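Local coordinates for probable mannosyltransferase KTR4 (Saccharomyces cerevisiae, PDB 5A07), which is a probable mannosyltransferase of the glycolipid 2-alpha-mannosyltransferase family with a GT-A-type fold, modelled with guanosine-5'-diphosphate and manganese, at residues B[418-421]-B[422-426]; B[73-76]-B[77-81]; B[62-65]-B[66-69]; B[50-53]-B[54-57]. All blocks are in the same frame, centred on the assembly; numbering follows the deposited sequence.

Contact 1: B[418-421]-B[422-426]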
# COMPACT_ATOMS: atom_id res chain seq x y z
N GLN B 418 -1.83 -8.24 9.56
CA GLN B 418 -1.38 -7.21 10.45
C GLN B 418 -0.68 -7.78 11.72
O GLN B 418 0.28 -7.18 12.19
CB GLN B 418 -2.50 -6.25 10.83
CG GLN B 418 -2.07 -5.07 11.72
CD GLN B 418 -1.22 -4.08 10.95
OE1 GLN B 418 -1.58 -3.68 9.84
NE2 GLN B 418 -0.12 -3.71 11.50
N ALA B 419 -1.14 -8.93 12.25
CA ALA B 419 -0.49 -9.55 13.41
C ALA B 419 0.95 -9.87 13.13
O ALA B 419 1.79 -9.69 14.01
CB ALA B 419 -1.23 -10.81 13.86
N THR B 420 1.26 -10.33 11.92
CA THR B 420 2.64 -10.62 11.54
C THR B 420 3.52 -9.37 11.54
O THR B 420 4.64 -9.37 12.08
CB THR B 420 2.70 -11.35 10.18
OG1 THR B 420 2.04 -12.60 10.32
CG2 THR B 420 4.15 -11.56 9.70
N TRP B 421 2.99 -8.28 11.02
CA TRP B 421 3.69 -7.01 11.03
C TRP B 421 3.91 -6.51 12.50
O TRP B 421 5.02 -6.07 12.85
CB TRP B 421 2.85 -5.93 10.23
CG TRP B 421 3.59 -4.66 10.10
CD1 TRP B 421 3.51 -3.56 10.93
CD2 TRP B 421 4.61 -4.38 9.16
NE1 TRP B 421 4.41 -2.64 10.56
CE2 TRP B 421 5.11 -3.13 9.47
CE3 TRP B 421 5.19 -5.12 8.11
CZ2 TRP B 421 6.12 -2.54 8.75
CZ3 TRP B 421 6.23 -4.53 7.35
CH2 TRP B 421 6.70 -3.26 7.71
N ILE B 422 2.89 -6.61 13.31
CA ILE B 422 3.01 -6.21 14.74
C ILE B 422 4.07 -7.07 15.43
O ILE B 422 4.96 -6.54 16.12
CB ILE B 422 1.69 -6.34 15.51
CG1 ILE B 422 0.70 -5.30 15.00
CG2 ILE B 422 1.90 -6.13 17.04
CD1 ILE B 422 -0.71 -5.52 15.44
N ARG B 423 3.97 -8.35 15.23
CA ARG B 423 4.88 -9.30 15.93
C ARG B 423 6.34 -9.15 15.52
O ARG B 423 7.23 -9.22 16.38
CB ARG B 423 4.40 -10.71 15.68
CG ARG B 423 5.28 -11.84 16.28
CD ARG B 423 4.70 -13.20 15.97
NE ARG B 423 3.41 -13.27 16.58
CZ ARG B 423 2.22 -13.54 16.01
NH1 ARG B 423 2.14 -13.88 14.74
NH2 ARG B 423 1.13 -13.49 16.76
N HIS B 424 6.60 -8.96 14.24
CA HIS B 424 7.95 -9.08 13.68
C HIS B 424 8.56 -7.80 13.13
O HIS B 424 9.79 -7.71 12.96
CB HIS B 424 7.99 -10.09 12.54
CG HIS B 424 7.69 -11.47 12.99
ND1 HIS B 424 8.60 -12.22 13.72
CD2 HIS B 424 6.61 -12.25 12.81
CE1 HIS B 424 8.06 -13.39 13.99
NE2 HIS B 424 6.86 -13.43 13.46
N SER B 425 7.75 -6.81 12.81
CA SER B 425 8.28 -5.68 12.13
C SER B 425 8.29 -4.46 12.97
O SER B 425 8.95 -3.51 12.61
CB SER B 425 7.53 -5.32 10.85
OG SER B 425 7.55 -6.37 9.96
N MET B 426 7.58 -4.44 14.07
CA MET B 426 7.55 -3.23 14.88
C MET B 426 8.48 -3.34 16.09
O MET B 426 8.30 -4.21 16.92
CB MET B 426 6.12 -2.94 15.31
CG MET B 426 5.17 -2.58 14.11
SD MET B 426 3.44 -2.40 14.60
CE MET B 426 3.42 -0.84 15.41
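The indole of Trp421 lies flat against Ser425, one turn further along the helix. Ser425 CB stands 3.4 Å from the centroid of the six-membered ring and only 8° off its normal, a CH-pi contact over the middle of the face, while Ser425 OG leans over the rim, 3.2 Å from Trp421 CE3. The indole reaches this place because its CG is swung anti to the backbone N (chi1 -175°), which carries the ring outward beside the next turn, where Ser425 CB can lie over its face. Met426 approaches the pyrrole end from a different direction: its CG comes to 3.6 Å from Trp421 NE1, and its sulfur sits obliquely to the five-membered ring in a Met-aromatic contact. The two segments make up the whole of the short helix 418-425, which packs beside the mixed sheet of the GT-A-type fold. There Trp421 also meets Trp295, Phe258 and Phe317 edge-to-face. Regular i to i+4 bonds run beneath the side chains, from Ile422 N to Gln418 O (2.9 Å) through to Ser425 N to Trp421 O (2.8 Å). On another side of the helix the Gln418 side chain crosses that of Ile422 at about a right angle, with Gln418 NE2 3.9 Å from Ile422 CG1. Thr420 CG2 comes to 4.0 Å from His424 CD2, and the Thr420 hydroxyl turns to Asp298.

Contact 2: B[73-76]-B[77-81]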
# COMPACT_ATOMS: atom_id res chain seq x y z
N LYS B 73 -5.54 -13.05 15.68
CA LYS B 73 -6.71 -12.19 15.91
C LYS B 73 -6.69 -11.56 17.26
O LYS B 73 -7.11 -10.47 17.43
CB LYS B 73 -8.00 -13.00 15.83
CG LYS B 73 -8.37 -13.44 14.46
CD LYS B 73 -9.87 -13.82 14.42
CE LYS B 73 -10.11 -15.31 14.23
NZ LYS B 73 -11.27 -15.64 13.32
N GLN B 74 -6.23 -12.30 18.26
CA GLN B 74 -6.16 -11.75 19.59
C GLN B 74 -5.14 -10.64 19.64
O GLN B 74 -5.38 -9.61 20.31
CB GLN B 74 -5.81 -12.82 20.64
CG GLN B 74 -5.61 -12.22 22.02
CD GLN B 74 -5.47 -13.29 23.12
OE1 GLN B 74 -5.10 -13.00 24.24
NE2 GLN B 74 -5.76 -14.52 22.78
N LEU B 75 -3.97 -10.83 19.04
CA LEU B 75 -2.94 -9.77 19.01
C LEU B 75 -3.44 -8.51 18.27
O LEU B 75 -3.31 -7.39 18.73
CB LEU B 75 -1.66 -10.28 18.37
CG LEU B 75 -0.57 -9.20 18.28
CD1 LEU B 75 -0.15 -8.78 19.69
CD2 LEU B 75 0.64 -9.70 17.53
N TYR B 76 -4.08 -8.72 17.13
CA TYR B 76 -4.74 -7.63 16.39
C TYR B 76 -5.72 -6.89 17.25
O TYR B 76 -5.71 -5.68 17.31
CB TYR B 76 -5.36 -8.19 15.11
CG TYR B 76 -6.08 -7.17 14.29
CD1 TYR B 76 -5.41 -6.34 13.41
CD2 TYR B 76 -7.46 -7.03 14.37
CE1 TYR B 76 -6.10 -5.38 12.63
CE2 TYR B 76 -8.15 -6.12 13.58
CZ TYR B 76 -7.47 -5.29 12.72
OH TYR B 76 -8.17 -4.32 12.07
N GLU B 77 -6.62 -7.61 17.88
CA GLU B 77 -7.60 -7.03 18.74
C GLU B 77 -7.02 -6.22 19.89
O GLU B 77 -7.53 -5.15 20.22
CB GLU B 77 -8.53 -8.13 19.26
CG GLU B 77 -9.57 -7.62 20.22
CD GLU B 77 -10.51 -8.74 20.78
OE1 GLU B 77 -11.40 -9.23 20.05
OE2 GLU B 77 -10.40 -9.06 21.99
N GLU B 78 -5.95 -6.72 20.49
CA GLU B 78 -5.30 -5.97 21.55
C GLU B 78 -4.81 -4.66 21.07
O GLU B 78 -4.77 -3.68 21.83
CB GLU B 78 -4.12 -6.78 22.11
CG GLU B 78 -4.64 -7.93 23.00
CD GLU B 78 -3.60 -9.03 23.34
OE1 GLU B 78 -2.48 -9.07 22.79
OE2 GLU B 78 -3.96 -9.93 24.13
N PHE B 79 -4.40 -4.58 19.81
CA PHE B 79 -4.02 -3.27 19.33
C PHE B 79 -5.21 -2.39 18.98
O PHE B 79 -5.26 -1.22 19.33
CB PHE B 79 -3.01 -3.37 18.16
CG PHE B 79 -1.59 -3.51 18.63
CD1 PHE B 79 -1.20 -4.64 19.28
CD2 PHE B 79 -0.66 -2.50 18.46
CE1 PHE B 79 0.07 -4.76 19.84
CE2 PHE B 79 0.64 -2.63 18.93
CZ PHE B 79 0.99 -3.77 19.63
N LEU B 80 -6.15 -2.95 18.24
CA LEU B 80 -7.29 -2.16 17.75
C LEU B 80 -8.21 -1.70 18.87
O LEU B 80 -8.78 -0.59 18.77
CB LEU B 80 -8.05 -2.91 16.69
CG LEU B 80 -7.60 -2.71 15.26
CD1 LEU B 80 -7.95 -1.31 14.73
CD2 LEU B 80 -6.10 -2.93 15.07
N LEU B 81 -8.28 -2.45 19.96
CA LEU B 81 -9.05 -2.03 21.15
C LEU B 81 -8.30 -1.20 22.10
O LEU B 81 -8.88 -0.65 23.01
CB LEU B 81 -9.73 -3.20 21.89
CG LEU B 81 -10.60 -4.10 21.04
CD1 LEU B 81 -11.20 -5.20 21.94
CD2 LEU B 81 -11.67 -3.34 20.27
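Four i to i+4 backbone bonds, with a weak fifth, tie residues 73-76 to the turn that follows, and the one from Leu80 N to Tyr76 O is the straightest, 2.9 Å long with an N-H...O angle of 168°. Glu77 N to Lys73 O is also 2.9 Å, and Glu78 N to Gln74 O is 3.0 Å. Phe79 N divides its hydrogen between two carbonyls: Leu75 O takes the main share at 3.2 Å, while the bond to Tyr76 O is weak and sharply bent. Beyond this backbone frame, the Lys73 amine leaves the contact for a salt bridge with Asp413. The packing starts at Leu80, whose CD2 methyl sits over the Tyr76 ring, 3.7 Å from its centroid and shifted toward the rim, a CH-pi contact. With chi1 at 179°, the phenol swings outward beside the next turn, where Leu80 CD2 covers it. Leu75 and Phe79 run side by side in the same direction, Leu75 CD1 being 4.0 Å from Phe79 CE1, and both rest on Ile422 of helix 418-425. As helix 65-80 runs out, its last carbonyls lack the i+4 donors of a continuing helix; Arg375 satisfies that of Phe79 and Thr389 that of Leu80, while the apolar flank of the helix packs against helix 418-425.

Contact 3: B[62-65]-B[66-69]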
# COMPACT_ATOMS: atom_id res chain seq x y z
N THR B 62 5.23 -27.53 13.13
CA THR B 62 5.42 -27.10 14.50
C THR B 62 4.36 -26.09 14.86
O THR B 62 4.52 -25.34 15.82
CB THR B 62 6.79 -26.45 14.65
OG1 THR B 62 6.88 -25.33 13.77
CG2 THR B 62 7.88 -27.46 14.27
N PHE B 63 3.29 -26.02 14.05
CA PHE B 63 2.24 -25.00 14.23
C PHE B 63 0.96 -25.55 13.63
O PHE B 63 1.03 -26.37 12.74
CB PHE B 63 2.64 -23.65 13.58
CG PHE B 63 2.85 -23.72 12.07
CD1 PHE B 63 1.78 -23.50 11.21
CD2 PHE B 63 4.08 -23.93 11.55
CE1 PHE B 63 1.98 -23.53 9.85
CE2 PHE B 63 4.30 -23.99 10.20
CZ PHE B 63 3.21 -23.79 9.34
N ASP B 64 -0.19 -25.12 14.15
CA ASP B 64 -1.49 -25.37 13.55
C ASP B 64 -2.08 -24.00 13.09
O ASP B 64 -2.28 -23.12 13.95
CB ASP B 64 -2.41 -25.96 14.61
CG ASP B 64 -3.85 -26.17 14.11
OD1 ASP B 64 -4.22 -25.81 12.97
OD2 ASP B 64 -4.64 -26.71 14.91
N PRO B 65 -2.30 -23.82 11.77
CA PRO B 65 -2.84 -22.58 11.22
C PRO B 65 -4.11 -22.08 11.88
O PRO B 65 -4.33 -20.90 11.91
CB PRO B 65 -3.09 -22.91 9.75
CG PRO B 65 -2.15 -24.04 9.44
CD PRO B 65 -1.96 -24.80 10.70
N ASN B 66 -4.95 -22.93 12.44
CA ASN B 66 -6.12 -22.47 13.15
C ASN B 66 -5.80 -21.86 14.45
O ASN B 66 -6.45 -20.92 14.85
CB ASN B 66 -7.12 -23.61 13.41
CG ASN B 66 -7.66 -24.19 12.14
OD1 ASN B 66 -8.09 -23.49 11.26
ND2 ASN B 66 -7.64 -25.48 12.06
N GLU B 67 -4.86 -22.44 15.18
CA GLU B 67 -4.43 -21.83 16.42
C GLU B 67 -3.66 -20.54 16.13
O GLU B 67 -3.78 -19.59 16.87
CB GLU B 67 -3.50 -22.78 17.15
CG GLU B 67 -4.24 -24.02 17.69
CD GLU B 67 -3.30 -25.04 18.40
OE1 GLU B 67 -2.04 -24.96 18.27
OE2 GLU B 67 -3.85 -25.94 19.09
N VAL B 68 -2.84 -20.56 15.12
CA VAL B 68 -2.10 -19.35 14.68
C VAL B 68 -3.12 -18.22 14.39
O VAL B 68 -2.98 -17.08 14.85
CB VAL B 68 -1.26 -19.68 13.43
CG1 VAL B 68 -0.71 -18.41 12.81
CG2 VAL B 68 -0.11 -20.56 13.82
N LEU B 69 -4.16 -18.53 13.62
CA LEU B 69 -5.14 -17.54 13.27
C LEU B 69 -5.74 -16.99 14.56
O LEU B 69 -5.96 -15.80 14.71
CB LEU B 69 -6.20 -18.16 12.35
CG LEU B 69 -7.34 -17.19 12.03
CD1 LEU B 69 -6.84 -15.96 11.27
CD2 LEU B 69 -8.42 -17.92 11.22
O HOH W 1 0.12 -23.78 16.55
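Asp64 caps the start of helix 65-80 by accepting a bond from Asn66 N at its OD1, 3.0 Å away. The N-H does not meet the carboxylate in its plane but comes in from above it, 59° out. Asp64 CG is anti to the backbone N (chi1 175°), and this turns the carboxylate back over the helix end. Pro65, the first residue of the helix, has no N-H to satisfy, which leaves Asn66 N as the first amide needing a partner. Asp64 also serves through its own backbone: its carbonyl oxygen accepts from Val68 N at 2.9 Å, a nearly straight bond of 170°. Pro65 O takes Leu69 N, also at 2.9 Å, and the regular ladder is under way. The amide of Asp64 gives its hydrogen to a water, Asp64 N to water oxygen 2.8 Å, and the same water donates to Glu67 OE1 at 3.0 Å. A capping box would join those two residues directly; here a water lies between them. Just outside the cap, Phe63 CB approaches Val68 CG2 at 4.1 Å, the N' to N4 pairing of a hydrophobic staple, with Phe63 also resting on Tyr58 and Asn299. Asp64 OD2 and Glu67 OE2 stand 4.3 Å apart. Two carboxylates so close would normally be costly, but at the positive end of a helix, with N-H groups and a water at hand, their negative charge is probably offset in part.

Contact 4: B[50-53]-B[54-57]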
# COMPACT_ATOMS: atom_id res chain seq x y z
N MET B 50 20.35 -13.81 3.49
CA MET B 50 20.04 -14.82 2.48
C MET B 50 19.51 -16.13 3.03
O MET B 50 18.62 -16.72 2.44
CB MET B 50 21.20 -15.09 1.52
CG MET B 50 21.63 -13.84 0.78
SD MET B 50 20.34 -13.08 -0.26
CE MET B 50 20.18 -14.36 -1.45
N ASP B 51 20.00 -16.56 4.19
CA ASP B 51 19.48 -17.76 4.80
C ASP B 51 18.02 -17.52 5.17
O ASP B 51 17.17 -18.35 4.91
CB ASP B 51 20.24 -18.12 6.11
CG ASP B 51 21.66 -18.67 5.84
OD1 ASP B 51 21.92 -19.18 4.74
OD2 ASP B 51 22.50 -18.61 6.76
N ARG B 52 17.74 -16.39 5.80
CA ARG B 52 16.33 -16.13 6.20
C ARG B 52 15.43 -16.05 4.98
O ARG B 52 14.32 -16.54 5.03
CB ARG B 52 16.23 -14.82 6.97
CG ARG B 52 16.55 -15.06 8.41
CD ARG B 52 17.53 -14.06 8.93
NE ARG B 52 16.93 -12.77 9.21
CZ ARG B 52 17.63 -11.64 9.30
NH1 ARG B 52 18.97 -11.58 9.12
NH2 ARG B 52 16.98 -10.54 9.58
N LEU B 53 15.92 -15.51 3.88
CA LEU B 53 15.06 -15.35 2.67
C LEU B 53 14.79 -16.66 1.96
O LEU B 53 13.90 -16.72 1.11
CB LEU B 53 15.67 -14.39 1.70
CG LEU B 53 15.62 -12.95 2.16
CD1 LEU B 53 16.31 -12.09 1.12
CD2 LEU B 53 14.22 -12.48 2.41
N HIS B 54 15.50 -17.72 2.39
CA HIS B 54 15.42 -19.04 1.79
C HIS B 54 14.90 -20.15 2.67
O HIS B 54 14.92 -21.30 2.27
CB HIS B 54 16.79 -19.42 1.17
CG HIS B 54 17.14 -18.54 0.01
ND1 HIS B 54 16.51 -18.66 -1.21
CD2 HIS B 54 17.95 -17.47 -0.11
CE1 HIS B 54 16.96 -17.74 -2.04
NE2 HIS B 54 17.84 -17.00 -1.39
N GLU B 55 14.36 -19.81 3.83
CA GLU B 55 13.71 -20.76 4.63
C GLU B 55 12.39 -20.20 5.22
O GLU B 55 12.33 -19.01 5.49
CB GLU B 55 14.66 -21.21 5.76
CG GLU B 55 14.88 -20.15 6.85
CD GLU B 55 16.15 -20.36 7.71
OE1 GLU B 55 16.77 -21.42 7.59
OE2 GLU B 55 16.56 -19.42 8.49
N PRO B 56 11.44 -21.08 5.57
CA PRO B 56 10.18 -20.62 6.17
C PRO B 56 10.44 -20.07 7.54
O PRO B 56 11.42 -20.46 8.22
CB PRO B 56 9.34 -21.85 6.24
CG PRO B 56 10.24 -23.02 5.99
CD PRO B 56 11.38 -22.51 5.20
N LEU B 57 9.64 -19.11 7.94
CA LEU B 57 9.85 -18.54 9.24
C LEU B 57 9.60 -19.58 10.35
O LEU B 57 10.19 -19.47 11.47
CB LEU B 57 8.92 -17.36 9.42
CG LEU B 57 9.07 -16.50 10.69
CD1 LEU B 57 10.50 -15.93 10.83
CD2 LEU B 57 8.05 -15.37 10.62
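Met50 and His54 lie side by side and point the same way, the terminal methyl of the methionine resting against the imidazole one turn on. The sharp bends in Met50, at chi2 (-60°) and again at chi3, curl its thioether end round to the ring. The backbone beneath has tightened: His54 N bonds to Asp51 O, three residues back, at 3.1 Å, and meets that carbonyl from well above its plane. Glu55 N follows with a long, weak bond of 3.5 Å to Arg52 O. Glu55 then folds back across the end of the turn, its CG 3.5 Å from Asp51 O, and comes only loosely near the Arg52 side chain, with Glu55 OE2 4.4 Å from Arg52 CG. The next shell fixes these groups. Val280 and Glu281 of helix 272-282 bear on Met50, while Trp273 and Phe293 bury Leu53, whose carbonyl accepts from Lys297. The Arg52 guanidinium turns back along its own helix to Ser48, and its NE stays 6.7 Å from Glu55 OE2. Here, where helix 43-53 gives way to the loop on the protein surface, the bonding across the two segments is i to i+3. The charged groups of Arg52 and Glu55 are not in contact, so no salt bridge joins them across the turn, and it is Lys297 that satisfies the Leu53 carbonyl.

Overall arrangement
Contact 1 is the buried one, an aromatic-rich turn of helix 418-425 near the central sheet; contact 2 is partly buried, and contacts 3 and 4 lie at the surface. Contacts 2 and 3 share helix 65-80, one near its end and the other at its capped start, their centres about 17 Å apart. Contact 4 lies where the preceding helix, 43-53, passes into the loop. Contacts 1 and 2 pack together through Ile422 CG2 and Phe79 CE1, 3.6 Å apart, and contact 4 reaches contact 1 through Leu57. Chemistry follows place: ring faces and methyls dominate inside, whereas capping, water and carboxylates mark contact 3 and i to i+3 bonds, one of them weak, mark contact 4.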